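Local coordinates for protein F420-reducing hydrogenase, subunit beta (Methanothermobacter marburgensis, PDB 4OMF) that carries FAD and an iron-sulfur cluster and, probably through them, passes electrons from hydrogen oxidation to coenzyme F420, at residues Thr145-Cys148 against Gly152-Met155; Lys167-Thr172 against Val176-Leu181; Ser228-Ala233 against Gly237-Lys242. One frame throughout, in Å; residues are numbered along the deposited sequence.

Contact 1: Thr145-Cys148 against Gly152-Met155; sequences TFIC and GVSM
Val153 N meets the flat carbonyl group of Ile147 in its own plane, and this is the one hydrogen bond between the segments. Val153 N reaches Ile147 O at 3.1 Å with an N-H...O angle of 154° and a C=O...N angle of 158°. Donor and acceptor are six residues apart, so the bond closes a wide turn at the end of helix 140-150; Gly152, with positive phi, is the first residue to leave helical geometry. Gly152 N also comes near the same oxygen, but its angle is too poor for a bond.

The side chains fill in around this link. Val153 CG2 approaches Ile147 O and meets Ile147 CG2 at 3.8 Å. With Ile147 CG1 anti to the carbonyl carbon (chi1 -70°), CG2 is set beside that carbon and lies 3.5 Å from Ser154 O. The other branch ends at CD1, 3.6 Å from Met155 SD. Met155, bent at both chi2 and chi3, folds back to cross Ile147 at about a right angle, and its sulfur touches both branches of the isoleucine. One residue on, Cys148 SG rests 3.9 Å from Met155 CG, while Cys148 CA offers a fairly straight C-H...O contact to Val153 O at 3.3 Å.

The seam joins the end of helix 140-150 to the loop leading to strand 160-164, and Val153 packs on Leu177 of the neighbouring hairpin.

Chemically, one conventional hydrogen bond satisfies a carbonyl near the end of the helix, and the remainder is a C-H...O contact and aliphatic and sulfur packing. The bond fixes where the chain turns back at Val153, while Met155 is held by nondirectional packing, also against Trp55 and Tyr140.

Contact 2: Lys167-Thr172 against Val176-Leu181; sequences KFWVYT and VLTLPL
Phe168 and Val170 pair with Leu179 and Leu177 to form an antiparallel beta hairpin, its strands 167-171 and 176-180 running at 160° to each other. Four backbone hydrogen bonds hold it. At one end Phe168 N binds Leu179 O at 2.9 Å and Leu179 N returns the bond to Phe168 O; toward the turn Val170 and Leu177 exchange the same pair, with Val170 N to Leu177 O at 2.8 Å. Trp169 and Thr178 form the non-hydrogen-bonded pair between them, and Tyr171 and Val176 the next one toward the turn.

The side chains of these two pairs share a face of the hairpin. Thr178 CG2 sits over one face of the indole near its rim, 3.4 Å from Trp169 CE3, and Lys167 CD covers the same face from within the strand. Val176 CG1 meets the indole at its edge, in the ring plane, 3.7 Å from Trp169 CE3. With Val176 CG1 anti to the backbone N (chi1 -179°), CG2 stands beside that N and approaches Tyr171 CD1 at 3.5 Å, while CG1 touches both rings. A leucine in place of Trp169 would probably deprive Thr178 CG2 and Lys167 CD of the flat surface they rest on and leave Gly164 O without the indole N-H.

That bond from Trp169 NE1 to Gly164 O, with backbone bonding to Asp162, fixes the tryptophan against the third strand, 160-164. Beyond the turn-facing end, Thr172 OG1 bonds to Asp175 O. The other face, carrying Phe168, Val170, Leu177 and Leu179, packs on helix 140-150 and the loop after it. Within the hairpin itself, on that face, Val170 CG2 is pressed close against Leu177 CB, at 3.5 Å.

Contact 3: Ser228-Ala233 against Gly237-Lys242; sequences SIFKQA and GLFETK
A helix-to-strand connection built on a Schellman motif joins Ala233 and Phe230 to Leu238 and Phe239, where helix 224-235 gives way to strand 239-243 at one border of the eight-stranded mixed sheet. The helix completes a beta-alpha-beta crossover from strand 217-221, with strand 8-14 lying between the two parallel strands. Helix and strand segments run at 106° to each other, their axes 9.4 Å apart at closest.

The evidence for the motif is in the backbone. Gly237 leaves the helix with positive phi, and two bonds return to the last turn; one of them runs from Leu238 N to Ala233 O at 3.0 Å, the donor tilted 23° from the carbonyl plane. The two residues also meet through their side chains, Ala233 CB standing 4.5 Å from Leu238 CB, the apolar contact that commonly accompanies this cap.

Next along the strand, Phe239 takes two partners from the helix. Ala233 CB comes to the edge of its ring, near the plane, 3.7 Å from Phe239 CE1. Phe230 CE1 instead lies over one face, offset toward the rim, 3.8 Å from Phe239 CD1. The rings are oblique, with centroids 5.3 Å apart. Phe230 has CG anti to the backbone N (chi1 -179°), which carries its ring across to the strand; its CZ also approaches Thr241 CG2 at 4.3 Å.

Around this pair, Val10, Ala12, Val219 and Thr221 of the sheet touch Phe230, and Ile28 of helix 28-39 touches Phe239. Strand 239-243 is bonded by its backbone to strand 8-14. The chemistry is split: a backbone bond caps the helix end, while the uncharged surfaces of Phe230, Ala233 and Phe239, all buried, pack helix against strand.

Overall arrangement
Contacts 1 and 2 form one continuous piece of packing, with centres 11 Å apart. Val153 CG1 lies 3.8 Å from Leu177 CD1, and Ile147 CG1 lies 3.9 Å from Val170 CG1, so the helix end and the loop after it both abut one face of the hairpin. Contact 3 is remote: its centre is about 38 Å from that of contact 1, across the chain's centre, and about 32 Å from that of contact 2, with nearest atoms about 19 Å apart in the latter case. FAD lies near both regions, about 8 Å from the side chain of Leu181 in contact 2 and about 7 Å from that of Phe239 in contact 3.

Contact 1: Thr145-Cys148 against Gly152-Met155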
loop_
_atom_site.group_PDB
_atom_site.type_symbol
_atom_site.label_atom_id
_atom_site.label_comp_id
_atom_site.label_asym_id
_atom_site.label_seq_id
_atom_site.Cartn_x
_atom_site.Cartn_y
_atom_site.Cartn_z
ATOM N N THR C 145 -24.332 -19.606 10.438
ATOM C CA THR C 145 -25.063 -20.592 9.635
ATOM C C THR C 145 -25.497 -21.780 10.501
ATOM O O THR C 145 -26.648 -22.201 10.437
ATOM C CB THR C 145 -24.235 -21.128 8.450
ATOM O OG1 THR C 145 -23.935 -20.052 7.551
ATOM C CG2 THR C 145 -25.042 -22.196 7.676
ATOM N N PHE C 146 -24.585 -22.289 11.325
ATOM C CA PHE C 146 -24.929 -23.403 12.204
ATOM C C PHE C 146 -26.070 -23.013 13.133
ATOM O O PHE C 146 -27.060 -23.731 13.243
ATOM C CB PHE C 146 -23.727 -23.854 13.049
ATOM C CG PHE C 146 -22.500 -24.212 12.243
ATOM C CD1 PHE C 146 -21.253 -24.223 12.836
ATOM C CD2 PHE C 146 -22.598 -24.551 10.905
ATOM C CE1 PHE C 146 -20.118 -24.548 12.103
ATOM C CE2 PHE C 146 -21.468 -24.863 10.173
ATOM C CZ PHE C 146 -20.233 -24.866 10.771
ATOM N N ILE C 147 -25.923 -21.858 13.785
ATOM C CA ILE C 147 -26.756 -21.493 14.943
ATOM C C ILE C 147 -28.034 -20.738 14.559
ATOM O O ILE C 147 -29.115 -21.066 15.039
ATOM C CB ILE C 147 -25.923 -20.647 15.940
ATOM C CG1 ILE C 147 -24.870 -21.539 16.609
ATOM C CG2 ILE C 147 -26.819 -19.945 16.968
ATOM C CD1 ILE C 147 -23.725 -20.785 17.264
ATOM N N CYS C 148 -27.904 -19.748 13.678
ATOM C CA CYS C 148 -29.040 -18.918 13.293
ATOM C C CYS C 148 -29.882 -19.518 12.176
ATOM O O CYS C 148 -31.085 -19.275 12.113
ATOM C CB CYS C 148 -28.570 -17.523 12.875
ATOM S SG CYS C 148 -27.595 -16.660 14.114
ATOM N N GLY C 152 -31.938 -22.681 13.949
ATOM C CA GLY C 152 -33.088 -21.814 14.147
ATOM C C GLY C 152 -33.163 -21.059 15.467
ATOM O O GLY C 152 -34.256 -20.770 15.970
ATOM N N VAL C 153 -32.018 -20.749 16.061
ATOM C CA VAL C 153 -32.038 -19.805 17.178
ATOM C C VAL C 153 -31.200 -18.589 16.778
ATOM O O VAL C 153 -31.265 -18.162 15.625
ATOM C CB VAL C 153 -31.554 -20.458 18.504
ATOM C CG1 VAL C 153 -32.596 -21.489 18.956
ATOM C CG2 VAL C 153 -30.189 -21.129 18.335
ATOM N N SER C 154 -30.445 -18.017 17.707
ATOM C CA SER C 154 -29.570 -16.883 17.385
ATOM C C SER C 154 -28.350 -16.917 18.285
ATOM O O SER C 154 -28.305 -17.676 19.248
ATOM C CB SER C 154 -30.297 -15.559 17.545
ATOM O OG SER C 154 -30.526 -15.265 18.920
ATOM N N MET C 155 -27.364 -16.085 17.981
ATOM C CA MET C 155 -26.115 -16.120 18.725
ATOM C C MET C 155 -26.390 -15.737 20.190
ATOM O O MET C 155 -25.785 -16.287 21.116
ATOM C CB MET C 155 -25.075 -15.195 18.066
ATOM C CG MET C 155 -24.753 -15.588 16.614
ATOM S SD MET C 155 -24.130 -17.286 16.435
ATOM C CE MET C 155 -22.613 -17.192 17.368
#

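Contact 2: Lys167-Thr172 against Val176-Leu181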
loop_
_atom_site.group_PDB
_atom_site.type_symbol
_atom_site.label_atom_id
_atom_site.label_comp_id
_atom_site.label_asym_id
_atom_site.label_seq_id
_atom_site.Cartn_x
_atom_site.Cartn_y
_atom_site.Cartn_z
ATOM N N LYS C 167 -20.687 -34.514 17.076
ATOM C CA LYS C 167 -21.694 -33.452 16.953
ATOM C C LYS C 167 -21.158 -32.094 17.334
ATOM O O LYS C 167 -20.207 -31.990 18.107
ATOM C CB LYS C 167 -22.917 -33.760 17.829
ATOM C CG LYS C 167 -23.608 -35.078 17.524
ATOM C CD LYS C 167 -24.702 -35.377 18.538
ATOM C CE LYS C 167 -25.283 -36.767 18.320
ATOM N NZ LYS C 167 -26.410 -37.012 19.254
ATOM N N PHE C 168 -21.779 -31.066 16.763
ATOM C CA PHE C 168 -21.667 -29.680 17.220
ATOM C C PHE C 168 -22.865 -29.443 18.135
ATOM O O PHE C 168 -23.987 -29.771 17.758
ATOM C CB PHE C 168 -21.680 -28.733 16.015
ATOM C CG PHE C 168 -21.513 -27.280 16.357
ATOM C CD1 PHE C 168 -20.250 -26.734 16.512
ATOM C CD2 PHE C 168 -22.615 -26.453 16.467
ATOM C CE1 PHE C 168 -20.092 -25.380 16.815
ATOM C CE2 PHE C 168 -22.465 -25.105 16.779
ATOM C CZ PHE C 168 -21.206 -24.576 16.957
ATOM N N TRP C 169 -22.618 -28.915 19.336
ATOM C CA TRP C 169 -23.653 -28.744 20.357
ATOM C C TRP C 169 -23.896 -27.278 20.714
ATOM O O TRP C 169 -22.941 -26.518 20.942
ATOM C CB TRP C 169 -23.263 -29.472 21.647
ATOM C CG TRP C 169 -22.891 -30.917 21.497
ATOM C CD1 TRP C 169 -21.772 -31.421 20.899
ATOM C CD2 TRP C 169 -23.614 -32.040 22.014
ATOM N NE1 TRP C 169 -21.775 -32.796 20.979
ATOM C CE2 TRP C 169 -22.898 -33.202 21.653
ATOM C CE3 TRP C 169 -24.816 -32.179 22.713
ATOM C CZ2 TRP C 169 -23.332 -34.491 21.991
ATOM C CZ3 TRP C 169 -25.254 -33.459 23.045
ATOM C CH2 TRP C 169 -24.512 -34.600 22.676
ATOM N N VAL C 170 -25.161 -26.888 20.830
ATOM C CA VAL C 170 -25.452 -25.568 21.387
ATOM C C VAL C 170 -26.430 -25.715 22.538
ATOM O O VAL C 170 -27.418 -26.411 22.435
ATOM C CB VAL C 170 -25.986 -24.565 20.314
ATOM C CG1 VAL C 170 -25.061 -24.537 19.092
ATOM C CG2 VAL C 170 -27.362 -24.895 19.879
ATOM N N TYR C 171 -26.091 -25.089 23.656
ATOM C CA TYR C 171 -26.946 -25.072 24.830
ATOM C C TYR C 171 -27.662 -23.725 24.927
ATOM O O TYR C 171 -27.014 -22.675 24.898
ATOM C CB TYR C 171 -26.107 -25.318 26.078
ATOM C CG TYR C 171 -25.496 -26.697 26.078
ATOM C CD1 TYR C 171 -26.146 -27.756 26.689
ATOM C CD2 TYR C 171 -24.288 -26.944 25.440
ATOM C CE1 TYR C 171 -25.599 -29.032 26.683
ATOM C CE2 TYR C 171 -23.736 -28.210 25.427
ATOM C CZ TYR C 171 -24.392 -29.248 26.050
ATOM O OH TYR C 171 -23.841 -30.513 26.044
ATOM N N THR C 172 -28.985 -23.758 25.026
ATOM C CA THR C 172 -29.744 -22.526 25.228
ATOM C C THR C 172 -30.289 -22.513 26.656
ATOM O O THR C 172 -29.956 -23.398 27.448
ATOM C CB THR C 172 -30.894 -22.375 24.212
ATOM O OG1 THR C 172 -31.908 -23.356 24.476
ATOM C CG2 THR C 172 -30.389 -22.531 22.798
ATOM N N VAL C 176 -31.060 -28.278 24.341
ATOM C CA VAL C 176 -29.773 -28.702 23.783
ATOM C C VAL C 176 -29.977 -29.045 22.318
ATOM O O VAL C 176 -30.754 -29.937 21.993
ATOM C CB VAL C 176 -29.188 -29.923 24.538
ATOM C CG1 VAL C 176 -27.830 -30.336 23.947
ATOM C CG2 VAL C 176 -29.060 -29.623 26.037
ATOM N N LEU C 177 -29.312 -28.316 21.429
ATOM C CA LEU C 177 -29.508 -28.504 19.990
ATOM C C LEU C 177 -28.224 -29.011 19.355
ATOM O O LEU C 177 -27.131 -28.576 19.728
ATOM C CB LEU C 177 -29.923 -27.184 19.322
ATOM C CG LEU C 177 -31.116 -26.475 19.952
ATOM C CD1 LEU C 177 -31.251 -25.065 19.409
ATOM C CD2 LEU C 177 -32.368 -27.274 19.658
ATOM N N THR C 178 -28.333 -29.912 18.387
ATOM C CA THR C 178 -27.111 -30.444 17.779
ATOM C C THR C 178 -27.189 -30.563 16.262
ATOM O O THR C 178 -28.277 -30.611 15.670
ATOM C CB THR C 178 -26.748 -31.845 18.345
ATOM O OG1 THR C 178 -27.764 -32.783 17.974
ATOM C CG2 THR C 178 -26.637 -31.819 19.869
ATOM N N LEU C 179 -26.007 -30.619 15.661
ATOM C CA LEU C 179 -25.802 -30.903 14.249
ATOM C C LEU C 179 -24.754 -32.009 14.159
ATOM O O LEU C 179 -23.827 -32.037 14.969
ATOM C CB LEU C 179 -25.292 -29.666 13.489
ATOM C CG LEU C 179 -26.189 -28.464 13.271
ATOM C CD1 LEU C 179 -25.376 -27.328 12.649
ATOM C CD2 LEU C 179 -27.382 -28.819 12.387
ATOM N N PRO C 180 -24.878 -32.906 13.169
ATOM C CA PRO C 180 -23.758 -33.833 12.937
ATOM C C PRO C 180 -22.506 -33.049 12.578
ATOM O O PRO C 180 -22.581 -32.084 11.809
ATOM C CB PRO C 180 -24.232 -34.694 11.754
ATOM C CG PRO C 180 -25.741 -34.492 11.698
ATOM C CD PRO C 180 -26.002 -33.118 12.238
ATOM N N LEU C 181 -21.366 -33.427 13.131
ATOM C CA LEU C 181 -20.169 -32.631 12.903
ATOM C C LEU C 181 -19.779 -32.649 11.421
ATOM O O LEU C 181 -19.253 -31.668 10.895
ATOM C CB LEU C 181 -19.028 -33.148 13.773
ATOM C CG LEU C 181 -17.835 -32.232 13.992
ATOM C CD1 LEU C 181 -18.273 -30.903 14.569
ATOM C CD2 LEU C 181 -16.865 -32.939 14.928
#

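Contact 3: Ser228-Ala233 against Gly237-Lys242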
loop_
_atom_site.group_PDB
_atom_site.type_symbol
_atom_site.label_atom_id
_atom_site.label_comp_id
_atom_site.label_asym_id
_atom_site.label_seq_id
_atom_site.Cartn_x
_atom_site.Cartn_y
_atom_site.Cartn_z
ATOM N N SER C 228 6.251 -28.683 35.777
ATOM C CA SER C 228 6.505 -28.248 37.140
ATOM C C SER C 228 5.393 -27.332 37.628
ATOM O O SER C 228 4.962 -27.440 38.764
ATOM C CB SER C 228 7.869 -27.565 37.244
ATOM O OG SER C 228 7.733 -26.168 37.274
ATOM N N ILE C 229 4.910 -26.439 36.769
ATOM C CA ILE C 229 3.840 -25.526 37.169
ATOM C C ILE C 229 2.526 -26.280 37.397
ATOM O O ILE C 229 1.825 -26.021 38.369
ATOM C CB ILE C 229 3.623 -24.398 36.123
ATOM C CG1 ILE C 229 4.873 -23.505 36.019
ATOM C CG2 ILE C 229 2.416 -23.553 36.495
ATOM C CD1 ILE C 229 4.791 -22.417 34.957
ATOM N N PHE C 230 2.192 -27.214 36.511
ATOM C CA PHE C 230 0.973 -27.986 36.692
ATOM C C PHE C 230 1.068 -28.895 37.930
ATOM O O PHE C 230 0.115 -28.979 38.711
ATOM C CB PHE C 230 0.645 -28.799 35.435
ATOM C CG PHE C 230 -0.630 -29.604 35.564
ATOM C CD1 PHE C 230 -1.867 -28.973 35.548
ATOM C CD2 PHE C 230 -0.590 -30.980 35.727
ATOM C CE1 PHE C 230 -3.045 -29.704 35.679
ATOM C CE2 PHE C 230 -1.760 -31.714 35.858
ATOM C CZ PHE C 230 -2.993 -31.067 35.833
ATOM N N LYS C 231 2.210 -29.553 38.142
ATOM C CA LYS C 231 2.381 -30.382 39.331
ATOM C C LYS C 231 2.239 -29.557 40.612
ATOM O O LYS C 231 1.623 -30.015 41.588
ATOM C CB LYS C 231 3.742 -31.099 39.327
ATOM C CG LYS C 231 3.902 -32.227 38.302
ATOM C CD LYS C 231 2.873 -33.338 38.480
ATOM C CE LYS C 231 3.346 -34.659 37.841
ATOM N NZ LYS C 231 3.506 -34.575 36.349
ATOM N N GLN C 232 2.818 -28.356 40.611
ATOM C CA GLN C 232 2.676 -27.405 41.729
ATOM C C GLN C 232 1.220 -27.119 42.076
ATOM O O GLN C 232 0.858 -27.077 43.250
ATOM C CB GLN C 232 3.359 -26.071 41.412
ATOM C CG GLN C 232 4.778 -25.919 41.894
ATOM C CD GLN C 232 5.324 -24.536 41.585
ATOM O OE1 GLN C 232 6.225 -24.390 40.760
ATOM N NE2 GLN C 232 4.759 -23.507 42.227
ATOM N N ALA C 233 0.402 -26.872 41.049
ATOM C CA ALA C 233 -1.004 -26.534 41.253
ATOM C C ALA C 233 -1.770 -27.719 41.824
ATOM O O ALA C 233 -2.628 -27.549 42.679
ATOM C CB ALA C 233 -1.639 -26.062 39.947
ATOM N N GLY C 237 -3.598 -28.393 45.573
ATOM C CA GLY C 237 -4.981 -28.823 45.708
ATOM C C GLY C 237 -5.935 -28.048 44.814
ATOM O O GLY C 237 -7.143 -28.015 45.062
ATOM N N LEU C 238 -5.394 -27.437 43.767
ATOM C CA LEU C 238 -6.208 -26.683 42.825
ATOM C C LEU C 238 -6.733 -27.558 41.686
ATOM O O LEU C 238 -7.641 -27.149 40.960
ATOM C CB LEU C 238 -5.416 -25.514 42.262
ATOM C CG LEU C 238 -5.101 -24.375 43.236
ATOM C CD1 LEU C 238 -4.543 -23.241 42.445
ATOM C CD2 LEU C 238 -6.332 -23.920 43.989
ATOM N N PHE C 239 -6.155 -28.752 41.526
ATOM C CA PHE C 239 -6.682 -29.745 40.590
ATOM C C PHE C 239 -6.776 -31.123 41.225
ATOM O O PHE C 239 -5.953 -31.494 42.064
ATOM C CB PHE C 239 -5.819 -29.854 39.324
ATOM C CG PHE C 239 -5.773 -28.603 38.508
ATOM C CD1 PHE C 239 -4.646 -27.800 38.516
ATOM C CD2 PHE C 239 -6.858 -28.228 37.732
ATOM C CE1 PHE C 239 -4.600 -26.640 37.764
ATOM C CE2 PHE C 239 -6.812 -27.079 36.977
ATOM C CZ PHE C 239 -5.683 -26.280 37.002
ATOM N N GLU C 240 -7.815 -31.850 40.830
ATOM C CA GLU C 240 -7.965 -33.278 41.095
ATOM C C GLU C 240 -7.524 -34.001 39.823
ATOM O O GLU C 240 -7.879 -33.573 38.724
ATOM C CB GLU C 240 -9.426 -33.611 41.452
ATOM C CG GLU C 240 -9.709 -35.053 41.866
ATOM C CD GLU C 240 -11.213 -35.355 41.957
ATOM O OE1 GLU C 240 -12.027 -34.400 41.859
ATOM O OE2 GLU C 240 -11.577 -36.547 42.109
ATOM N N THR C 241 -6.738 -35.073 39.953
ATOM C CA THR C 241 -6.269 -35.804 38.766
ATOM C C THR C 241 -6.468 -37.314 38.882
ATOM O O THR C 241 -6.477 -37.869 39.983
ATOM C CB THR C 241 -4.757 -35.549 38.473
ATOM O OG1 THR C 241 -3.941 -36.204 39.457
ATOM C CG2 THR C 241 -4.457 -34.073 38.477
ATOM N N LYS C 242 -6.618 -37.964 37.732
ATOM C CA LYS C 242 -6.662 -39.423 37.628
ATOM C C LYS C 242 -5.706 -39.868 36.515
ATOM O O LYS C 242 -5.604 -39.189 35.485
ATOM C CB LYS C 242 -8.091 -39.908 37.321
ATOM C CG LYS C 242 -9.190 -39.289 38.191
ATOM C CD LYS C 242 -10.602 -39.803 37.841
ATOM C CE LYS C 242 -11.602 -39.415 38.937
ATOM N NZ LYS C 242 -12.997 -39.863 38.669
#